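Local coordinates for protein endonuclease and methylase LlaGI (Lactococcus lactis, PDB 5FFJ) that probably recognises a specific DNA sequence, methylates adenine within it and cleaves unmodified DNA with the help of an ATP-driven helicase-like motor, at residues A[78-83]-A[146-151]; A[714-719]-A[1014-1019]; A[1297-1302]-A[1326-1331]. All coordinates share one frame; numbering follows the deposited sequence.

Contact 1. Residues A[78-83]-A[146-151]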
loop_
_atom_site.group_PDB
_atom_site.type_symbol
_atom_site.label_atom_id
_atom_site.label_comp_id
_atom_site.label_asym_id
_atom_site.label_seq_id
_atom_site.Cartn_x
_atom_site.Cartn_y
_atom_site.Cartn_z
ATOM N N GLN A 78 40.623 -39.400 10.157
ATOM C CA GLN A 78 41.303 -38.120 9.984
ATOM C C GLN A 78 41.001 -37.173 11.141
ATOM O O GLN A 78 41.829 -36.335 11.500
ATOM C CB GLN A 78 40.896 -37.473 8.658
ATOM C CG GLN A 78 41.513 -38.131 7.434
ATOM N N THR A 79 39.813 -37.313 11.722
ATOM C CA THR A 79 39.398 -36.472 12.840
ATOM C C THR A 79 39.909 -37.015 14.170
ATOM O O THR A 79 40.348 -36.251 15.027
ATOM C CB THR A 79 37.865 -36.344 12.912
ATOM O OG1 THR A 79 37.273 -37.649 12.944
ATOM C CG2 THR A 79 37.333 -35.574 11.711
ATOM N N LEU A 80 39.845 -38.334 14.340
ATOM C CA LEU A 80 40.294 -38.971 15.576
ATOM C C LEU A 80 41.769 -38.680 15.830
ATOM O O LEU A 80 42.158 -38.324 16.941
ATOM C CB LEU A 80 40.064 -40.484 15.520
ATOM C CG LEU A 80 40.396 -41.262 16.799
ATOM C CD1 LEU A 80 39.134 -41.572 17.590
ATOM C CD2 LEU A 80 41.164 -42.538 16.486
ATOM N N ARG A 81 42.584 -38.831 14.791
ATOM C CA ARG A 81 44.019 -38.602 14.898
ATOM C C ARG A 81 44.328 -37.115 15.007
ATOM O O ARG A 81 45.081 -36.686 15.882
ATOM C CB ARG A 81 44.744 -39.196 13.688
ATOM C CG ARG A 81 44.567 -40.695 13.530
ATOM C CD ARG A 81 45.101 -41.176 12.193
ATOM N NE ARG A 81 44.899 -42.611 12.014
ATOM C CZ ARG A 81 45.241 -43.288 10.923
ATOM N NH1 ARG A 81 45.806 -42.664 9.899
ATOM N NH2 ARG A 81 45.018 -44.592 10.857
ATOM N N GLY A 82 43.739 -36.334 14.107
ATOM C CA GLY A 82 44.006 -34.910 14.032
ATOM C C GLY A 82 43.587 -34.142 15.272
ATOM O O GLY A 82 44.165 -33.099 15.578
ATOM N N TRP A 83 42.582 -34.644 15.984
ATOM C CA TRP A 83 42.137 -33.989 17.210
ATOM C C TRP A 83 43.181 -34.147 18.308
ATOM O O TRP A 83 43.540 -33.175 18.967
ATOM C CB TRP A 83 40.785 -34.542 17.681
ATOM C CG TRP A 83 39.616 -33.709 17.229
ATOM C CD1 TRP A 83 39.481 -33.074 16.029
ATOM C CD2 TRP A 83 38.430 -33.402 17.978
ATOM N NE1 TRP A 83 38.285 -32.399 15.980
ATOM C CE2 TRP A 83 37.622 -32.584 17.164
ATOM C CE3 TRP A 83 37.972 -33.742 19.257
ATOM C CZ2 TRP A 83 36.384 -32.102 17.584
ATOM C CZ3 TRP A 83 36.741 -33.259 19.671
ATOM C CH2 TRP A 83 35.962 -32.450 18.837
ATOM N N VAL A 146 35.554 -37.748 23.871
ATOM C CA VAL A 146 35.067 -37.539 22.515
ATOM C C VAL A 146 34.850 -38.862 21.793
ATOM O O VAL A 146 35.805 -39.552 21.431
ATOM C CB VAL A 146 36.044 -36.684 21.699
ATOM C CG1 VAL A 146 35.435 -36.325 20.355
ATOM C CG2 VAL A 146 36.416 -35.424 22.471
ATOM N N VAL A 147 33.584 -39.203 21.582
ATOM C CA VAL A 147 33.215 -40.411 20.861
ATOM C C VAL A 147 33.009 -40.097 19.383
ATOM O O VAL A 147 32.025 -39.461 19.007
ATOM C CB VAL A 147 31.931 -41.037 21.436
ATOM C CG1 VAL A 147 31.639 -42.373 20.765
ATOM C CG2 VAL A 147 32.053 -41.214 22.945
ATOM N N PHE A 148 33.947 -40.538 18.551
ATOM C CA PHE A 148 33.828 -40.379 17.106
ATOM C C PHE A 148 33.020 -41.534 16.526
ATOM O O PHE A 148 33.350 -42.699 16.747
ATOM C CB PHE A 148 35.210 -40.312 16.456
ATOM C CG PHE A 148 36.021 -39.121 16.881
ATOM C CD1 PHE A 148 36.676 -39.112 18.101
ATOM C CD2 PHE A 148 36.130 -38.010 16.060
ATOM C CE1 PHE A 148 37.427 -38.019 18.494
ATOM C CE2 PHE A 148 36.877 -36.913 16.449
ATOM C CZ PHE A 148 37.526 -36.919 17.667
ATOM N N SER A 149 31.963 -41.208 15.786
ATOM C CA SER A 149 31.037 -42.223 15.289
ATOM C C SER A 149 30.560 -41.966 13.866
ATOM O O SER A 149 30.523 -40.829 13.402
ATOM C CB SER A 149 29.821 -42.315 16.209
ATOM O OG SER A 149 28.818 -43.146 15.655
ATOM N N THR A 150 30.188 -43.044 13.185
ATOM C CA THR A 150 29.586 -42.948 11.864
ATOM C C THR A 150 28.081 -42.776 11.999
ATOM O O THR A 150 27.477 -43.292 12.941
ATOM C CB THR A 150 29.882 -44.195 11.010
ATOM O OG1 THR A 150 29.359 -45.358 11.665
ATOM C CG2 THR A 150 31.379 -44.365 10.808
ATOM N N TYR A 151 27.478 -42.044 11.068
ATOM C CA TYR A 151 26.028 -41.892 11.049
ATOM C C TYR A 151 25.342 -43.240 10.867
ATOM O O TYR A 151 24.220 -43.440 11.329
ATOM C CB TYR A 151 25.587 -40.949 9.927
ATOM C CG TYR A 151 26.013 -39.510 10.098
ATOM C CD1 TYR A 151 25.269 -38.630 10.877
ATOM C CD2 TYR A 151 27.146 -39.025 9.465
ATOM C CE1 TYR A 151 25.653 -37.311 11.029
ATOM C CE2 TYR A 151 27.536 -37.710 9.609
ATOM C CZ TYR A 151 26.789 -36.857 10.391
ATOM O OH TYR A 151 27.186 -35.547 10.528
#

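Contact 2. Residues A[714-719]-A[1014-1019]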
loop_
_atom_site.group_PDB
_atom_site.type_symbol
_atom_site.label_atom_id
_atom_site.label_comp_id
_atom_site.label_asym_id
_atom_site.label_seq_id
_atom_site.Cartn_x
_atom_site.Cartn_y
_atom_site.Cartn_z
ATOM N N VAL A 714 7.871 15.548 -22.568
ATOM C CA VAL A 714 9.176 16.123 -22.883
ATOM C C VAL A 714 9.158 16.723 -24.286
ATOM O O VAL A 714 9.498 17.892 -24.472
ATOM C CB VAL A 714 10.296 15.075 -22.776
ATOM C CG1 VAL A 714 11.602 15.619 -23.342
ATOM C CG2 VAL A 714 10.490 14.652 -21.327
ATOM N N HIS A 715 8.775 15.911 -25.269
ATOM C CA HIS A 715 8.566 16.395 -26.627
ATOM C C HIS A 715 7.567 17.546 -26.634
ATOM O O HIS A 715 7.762 18.552 -27.315
ATOM C CB HIS A 715 8.050 15.276 -27.531
ATOM C CG HIS A 715 9.064 14.222 -27.849
ATOM N ND1 HIS A 715 9.146 13.621 -29.086
ATOM C CD2 HIS A 715 10.025 13.645 -27.087
ATOM C CE1 HIS A 715 10.120 12.729 -29.079
ATOM N NE2 HIS A 715 10.669 12.723 -27.877
ATOM N N SER A 716 6.491 17.375 -25.874
ATOM C CA SER A 716 5.426 18.367 -25.798
ATOM C C SER A 716 5.918 19.667 -25.169
ATOM O O SER A 716 5.552 20.759 -25.604
ATOM C CB SER A 716 4.249 17.809 -25.000
ATOM O OG SER A 716 3.833 16.559 -25.525
ATOM N N VAL A 717 6.745 19.540 -24.136
ATOM C CA VAL A 717 7.329 20.699 -23.475
ATOM C C VAL A 717 8.337 21.365 -24.404
ATOM O O VAL A 717 8.375 22.590 -24.524
ATOM C CB VAL A 717 8.010 20.303 -22.146
ATOM C CG1 VAL A 717 9.036 21.350 -21.712
ATOM C CG2 VAL A 717 6.959 20.097 -21.057
ATOM N N ASP A 718 9.154 20.544 -25.057
ATOM C CA ASP A 718 10.162 21.037 -25.985
ATOM C C ASP A 718 9.527 21.777 -27.161
ATOM O O ASP A 718 9.885 22.918 -27.449
ATOM C CB ASP A 718 11.021 19.880 -26.499
ATOM C CG ASP A 718 12.106 20.338 -27.451
ATOM O OD1 ASP A 718 13.026 21.056 -27.004
ATOM O OD2 ASP A 718 12.047 19.972 -28.645
ATOM N N ASP A 719 8.582 21.125 -27.834
ATOM C CA ASP A 719 7.915 21.718 -28.991
ATOM C C ASP A 719 7.128 22.966 -28.598
ATOM O O ASP A 719 6.871 23.836 -29.433
ATOM C CB ASP A 719 6.983 20.700 -29.657
ATOM C CG ASP A 719 7.733 19.529 -30.272
ATOM O OD1 ASP A 719 8.927 19.686 -30.606
ATOM O OD2 ASP A 719 7.123 18.450 -30.428
ATOM N N GLU A 1014 4.270 11.356 -30.256
ATOM C CA GLU A 1014 5.255 11.679 -29.235
ATOM C C GLU A 1014 4.990 13.049 -28.624
ATOM O O GLU A 1014 5.540 13.379 -27.577
ATOM C CB GLU A 1014 6.668 11.629 -29.829
ATOM C CG GLU A 1014 7.067 10.257 -30.360
ATOM C CD GLU A 1014 7.693 10.319 -31.740
ATOM O OE1 GLU A 1014 7.065 9.821 -32.700
ATOM O OE2 GLU A 1014 8.810 10.862 -31.866
ATOM N N SER A 1015 4.137 13.841 -29.270
ATOM C CA SER A 1015 3.935 15.227 -28.856
ATOM C C SER A 1015 2.498 15.720 -29.021
ATOM O O SER A 1015 1.676 15.094 -29.690
ATOM C CB SER A 1015 4.886 16.135 -29.642
ATOM O OG SER A 1015 4.442 17.481 -29.635
ATOM N N ILE A 1016 2.222 16.860 -28.392
ATOM C CA ILE A 1016 0.913 17.507 -28.444
ATOM C C ILE A 1016 0.675 18.260 -29.752
ATOM O O ILE A 1016 -0.394 18.832 -29.959
ATOM C CB ILE A 1016 0.738 18.488 -27.261
ATOM C CG1 ILE A 1016 1.891 19.499 -27.198
ATOM C CG2 ILE A 1016 0.623 17.714 -25.952
ATOM C CD1 ILE A 1016 1.489 20.895 -27.580
ATOM N N LEU A 1017 1.670 18.258 -30.632
ATOM C CA LEU A 1017 1.521 18.864 -31.951
ATOM C C LEU A 1017 0.655 17.987 -32.851
ATOM O O LEU A 1017 -0.012 18.483 -33.760
ATOM C CB LEU A 1017 2.890 19.088 -32.600
ATOM C CG LEU A 1017 3.675 20.346 -32.215
ATOM C CD1 LEU A 1017 3.664 20.596 -30.715
ATOM C CD2 LEU A 1017 5.108 20.227 -32.720
ATOM N N ASN A 1018 0.661 16.685 -32.581
ATOM C CA ASN A 1018 0.011 15.709 -33.451
ATOM C C ASN A 1018 -1.389 15.297 -32.990
ATOM O O ASN A 1018 -2.029 14.454 -33.620
ATOM C CB ASN A 1018 0.896 14.467 -33.573
ATOM C CG ASN A 1018 2.169 14.736 -34.354
ATOM O OD1 ASN A 1018 2.214 14.551 -35.570
ATOM N ND2 ASN A 1018 3.208 15.185 -33.658
ATOM N N ILE A 1019 -1.866 15.897 -31.902
ATOM C CA ILE A 1019 -3.202 15.604 -31.390
ATOM C C ILE A 1019 -4.243 16.550 -31.983
ATOM O O ILE A 1019 -4.010 17.754 -32.092
ATOM C CB ILE A 1019 -3.258 15.712 -29.848
ATOM C CG1 ILE A 1019 -2.342 14.669 -29.197
ATOM C CG2 ILE A 1019 -4.693 15.554 -29.341
ATOM C CD1 ILE A 1019 -2.752 13.224 -29.438
#

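Contact 3. Residues A[1297-1302]-A[1326-1331]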
loop_
_atom_site.group_PDB
_atom_site.type_symbol
_atom_site.label_atom_id
_atom_site.label_comp_id
_atom_site.label_asym_id
_atom_site.label_seq_id
_atom_site.Cartn_x
_atom_site.Cartn_y
_atom_site.Cartn_z
ATOM N N GLU A 1297 -38.777 -19.953 -14.450
ATOM C CA GLU A 1297 -39.003 -21.221 -13.763
ATOM C C GLU A 1297 -37.993 -21.384 -12.629
ATOM O O GLU A 1297 -36.847 -20.948 -12.745
ATOM C CB GLU A 1297 -38.901 -22.393 -14.742
ATOM C CG GLU A 1297 -39.198 -23.752 -14.122
ATOM C CD GLU A 1297 -39.135 -24.879 -15.135
ATOM O OE1 GLU A 1297 -38.863 -24.599 -16.322
ATOM O OE2 GLU A 1297 -39.358 -26.045 -14.744
ATOM N N VAL A 1298 -38.428 -22.015 -11.540
ATOM C CA VAL A 1298 -37.597 -22.182 -10.351
ATOM C C VAL A 1298 -37.462 -23.661 -9.989
ATOM O O VAL A 1298 -38.427 -24.298 -9.560
ATOM C CB VAL A 1298 -38.183 -21.414 -9.144
ATOM C CG1 VAL A 1298 -37.197 -21.401 -7.982
ATOM C CG2 VAL A 1298 -38.556 -19.993 -9.542
ATOM N N GLU A 1299 -36.258 -24.198 -10.163
ATOM C CA GLU A 1299 -35.982 -25.604 -9.883
ATOM C C GLU A 1299 -35.367 -25.773 -8.499
ATOM O O GLU A 1299 -34.288 -25.246 -8.232
ATOM C CB GLU A 1299 -35.039 -26.183 -10.939
ATOM C CG GLU A 1299 -35.535 -26.045 -12.372
ATOM C CD GLU A 1299 -34.528 -26.553 -13.391
ATOM O OE1 GLU A 1299 -33.334 -26.670 -13.045
ATOM O OE2 GLU A 1299 -34.934 -26.838 -14.538
ATOM N N ILE A 1300 -36.050 -26.515 -7.629
ATOM C CA ILE A 1300 -35.581 -26.739 -6.263
ATOM C C ILE A 1300 -35.370 -28.225 -5.990
ATOM O O ILE A 1300 -36.330 -28.986 -5.877
ATOM C CB ILE A 1300 -36.574 -26.170 -5.229
ATOM C CG1 ILE A 1300 -36.815 -24.679 -5.501
ATOM C CG2 ILE A 1300 -36.051 -26.395 -3.807
ATOM C CD1 ILE A 1300 -37.817 -24.020 -4.577
ATOM N N SER A 1301 -34.109 -28.630 -5.879
ATOM C CA SER A 1301 -33.771 -30.018 -5.579
ATOM C C SER A 1301 -34.232 -30.385 -4.172
ATOM O O SER A 1301 -35.127 -31.211 -4.000
ATOM C CB SER A 1301 -32.265 -30.247 -5.718
ATOM O OG SER A 1301 -31.545 -29.491 -4.760
ATOM N N GLN A 1302 -33.602 -29.769 -3.175
ATOM C CA GLN A 1302 -34.002 -29.926 -1.781
ATOM C C GLN A 1302 -34.254 -28.546 -1.173
ATOM O O GLN A 1302 -33.785 -27.538 -1.704
ATOM C CB GLN A 1302 -32.929 -30.687 -0.994
ATOM C CG GLN A 1302 -31.589 -29.974 -0.876
ATOM C CD GLN A 1302 -30.686 -30.595 0.178
ATOM O OE1 GLN A 1302 -31.127 -31.398 1.002
ATOM N NE2 GLN A 1302 -29.411 -30.224 0.154
ATOM N N SER A 1326 -28.619 -25.959 -4.603
ATOM C CA SER A 1326 -29.909 -26.644 -4.619
ATOM C C SER A 1326 -30.875 -25.983 -5.599
ATOM O O SER A 1326 -31.481 -26.654 -6.436
ATOM C CB SER A 1326 -30.525 -26.662 -3.218
ATOM O OG SER A 1326 -29.705 -27.373 -2.310
ATOM N N ILE A 1327 -31.007 -24.663 -5.491
ATOM C CA ILE A 1327 -31.990 -23.914 -6.268
ATOM C C ILE A 1327 -31.351 -23.157 -7.433
ATOM O O ILE A 1327 -30.260 -22.601 -7.300
ATOM C CB ILE A 1327 -32.752 -22.903 -5.381
ATOM C CG1 ILE A 1327 -33.289 -23.594 -4.122
ATOM C CG2 ILE A 1327 -33.891 -22.250 -6.170
ATOM C CD1 ILE A 1327 -33.894 -22.651 -3.106
ATOM N N THR A 1328 -32.043 -23.147 -8.570
ATOM C CA THR A 1328 -31.637 -22.359 -9.732
ATOM C C THR A 1328 -32.862 -21.717 -10.381
ATOM O O THR A 1328 -33.975 -22.239 -10.280
ATOM C CB THR A 1328 -30.899 -23.212 -10.788
ATOM O OG1 THR A 1328 -31.835 -24.055 -11.470
ATOM C CG2 THR A 1328 -29.819 -24.067 -10.141
ATOM N N ILE A 1329 -32.646 -20.588 -11.046
ATOM C CA ILE A 1329 -33.714 -19.846 -11.705
ATOM C C ILE A 1329 -33.406 -19.746 -13.193
ATOM O O ILE A 1329 -32.323 -19.307 -13.568
ATOM C CB ILE A 1329 -33.874 -18.430 -11.109
ATOM C CG1 ILE A 1329 -34.083 -18.503 -9.595
ATOM C CG2 ILE A 1329 -35.037 -17.701 -11.760
ATOM C CD1 ILE A 1329 -32.802 -18.505 -8.790
ATOM N N LYS A 1330 -34.357 -20.146 -14.033
ATOM C CA LYS A 1330 -34.137 -20.194 -15.476
ATOM C C LYS A 1330 -35.177 -19.382 -16.245
ATOM O O LYS A 1330 -36.226 -19.032 -15.706
ATOM C CB LYS A 1330 -34.144 -21.648 -15.961
ATOM C CG LYS A 1330 -32.910 -22.433 -15.535
ATOM C CD LYS A 1330 -32.987 -23.899 -15.936
ATOM C CE LYS A 1330 -31.613 -24.555 -15.872
ATOM N NZ LYS A 1330 -31.677 -25.994 -15.491
ATOM N N ASN A 1331 -34.862 -19.089 -17.504
ATOM C CA ASN A 1331 -35.748 -18.350 -18.401
ATOM C C ASN A 1331 -36.020 -16.920 -17.938
ATOM O O ASN A 1331 -37.124 -16.405 -18.108
ATOM C CB ASN A 1331 -37.074 -19.094 -18.571
ATOM C CG ASN A 1331 -36.882 -20.533 -19.000
ATOM O OD1 ASN A 1331 -35.831 -20.900 -19.530
ATOM N ND2 ASN A 1331 -37.898 -21.359 -18.777
#

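Contact 1. Residues A[78-83]-A[146-151]
Helix 73-86 lies over strand 144-150 and runs nearly antiparallel to it, the axes of 78-83 and 146-150 coming within 9.5 Å at 161°, with L80 above F148. F148 carries the contact. Its CG stands anti to the carbonyl carbon (chi1 -64°), which lifts the ring off the sheet into the angle between the helix backbone and the W83 indole. The backbone of the helix covers one face of this ring: L80 CA sits 4.0 Å from the ring centroid, almost on the normal, as a CH-pi contact. From the same residue the CD1 methyl reaches the CD1 corner of the ring, L80 CD1 to F148 CD1 being 3.5 Å; CG anti to the backbone N starts the branch toward the ring. The tip of F148 then points at W83 in a T-shaped pair, its edge toward the face of the six-membered ring, with planes at 83° and centroids 5.2 Å apart. F148 CZ touches the indole toward the rim of that face. V146, two residues back on the same side of the strand, brings both methyls to the far corner of the indole, V146 CG1 lying 3.4 Å from W83 CZ3. T79 OG1 and CB come obliquely against the CD2-CE2 side of F148, T79 OG1 being 3.3 Å from F148 CD2; the same hydroxyl hydrogen-bonds to the carbonyls of L75 and L76. Y68 of the neighbouring strand 64-70 meets both aromatic rings, and helix 45-60 packs on W83. This is the helix-on-sheet layering of a P-loop NTPase fold, here in the helicase-like ATPase region. The contact is buried and apolar in character, and the T79 hydroxyl is satisfied within its own helix.

Contact 2. Residues A[714-719]-A[1014-1019]
The tight part of this contact is a row of small groups where helix 707-725 meets the loop between helix 1003-1012 and strand 1022-1024, with the CA atoms of S716 and S1015 only 4.6 Å apart. S1015 OG, anti to its backbone N (chi1 160°), donates to D719 OD2 at 3.0 Å, on the anti lone pair of that oxygen. The same hydroxyl accepts from L1017 N, also at 3.0 Å and nearly straight (164°), closing an ST turn within the type I turn 1015-1018. One turn back, S716 OG is held chiefly by the carbonyl of F712; I1016 N adds a weak, bent bond at 3.3 Å. I1016 folds CG1 and CG2 against S716 CB and OG, and H715 CB presses on the E1014 carbonyl, 3.1 Å from E1014 O. Toward solvent the fit loosens at the outer parts of L1017 and E1014. L1017 lays its two methyls obliquely across D719, L1017 CD1 being 3.5 Å from D719 CB. The E1014 side chain runs beside H715 in the same direction, carboxylate and imidazole planes 68° apart; the H715 ring also stacks on Y753. The contact ties a helix of the methyltransferase region to the connection leading into the edge strand of its mixed sheet. With S1015 both donor and acceptor, the hydroxyl links the helix carboxylate to the turn, and the E1014 carboxylate beside the ring might favour a protonated H715.

Contact 3. Residues A[1297-1302]-A[1326-1331]
E1299 and K1330 cross obliquely over one side of a two-stranded ladder, on the face they share with E1297 and T1328. The glutamate, its chain extended beyond CG, leans across to the other strand, while the lysine bends at its last torsion (chi4 148°), so that K1330 NZ meets E1299 OE1 at 3.0 Å from above the carboxylate plane in a salt bridge. T1328 sits directly opposite E1299, and its hydroxyl lies beside the same carboxylate, T1328 OG1 being 3.4 Å from E1299 OE1. On the other face V1298 and I1300 lie beside I1327, all pointing the same way. I1327 CG2 falls between them, 3.9 Å from both V1298 CG1 and I1300 CG1, and helix 1377-1398 packs on I1327, I1329 and V1298. The backbone beneath is an antiparallel ladder in the specificity domain, strand 1297-1300 forming the edge of a small sheet that strand 1321-1322 closes on the far side of 1327-1330. E1297 with K1330 and E1299 with T1328 are its hydrogen-bonded pairs, the straightest bond of these running from K1330 N to E1297 O (2.9 Å, 173°). V1298-I1329 and I1300-I1327 are the non-hydrogen-bonded pairs. Past the strands the pairing frays: S1301 N reaches S1326 O by a weak 3.3 Å bond, and S1301 OG, in the crowded position between N and carbonyl carbon, approaches the same oxygen equally weakly.

In the fold
The three contacts sit in separate parts of the chain, their centres 60 to 78 Å apart, and share no helix or strand. Contact 1 is core: a helix on a parallel sheet in the ATPase region, held by aromatic and aliphatic groups. Contact 2 is partly buried, a helix against a loop in the methyltransferase part, where a serine-carboxylate bond is set among van der Waals contacts. Contact 3 lies at the surface of the specificity domain and pairs two strands through their backbones, with charge on one face and an aliphatic strip on the other. The nearest atoms of contacts 2 and 3 lie about 16 and 14 Å from the bound DNA; the nearest atom of contact 1 is about 44 Å from the bound DNA.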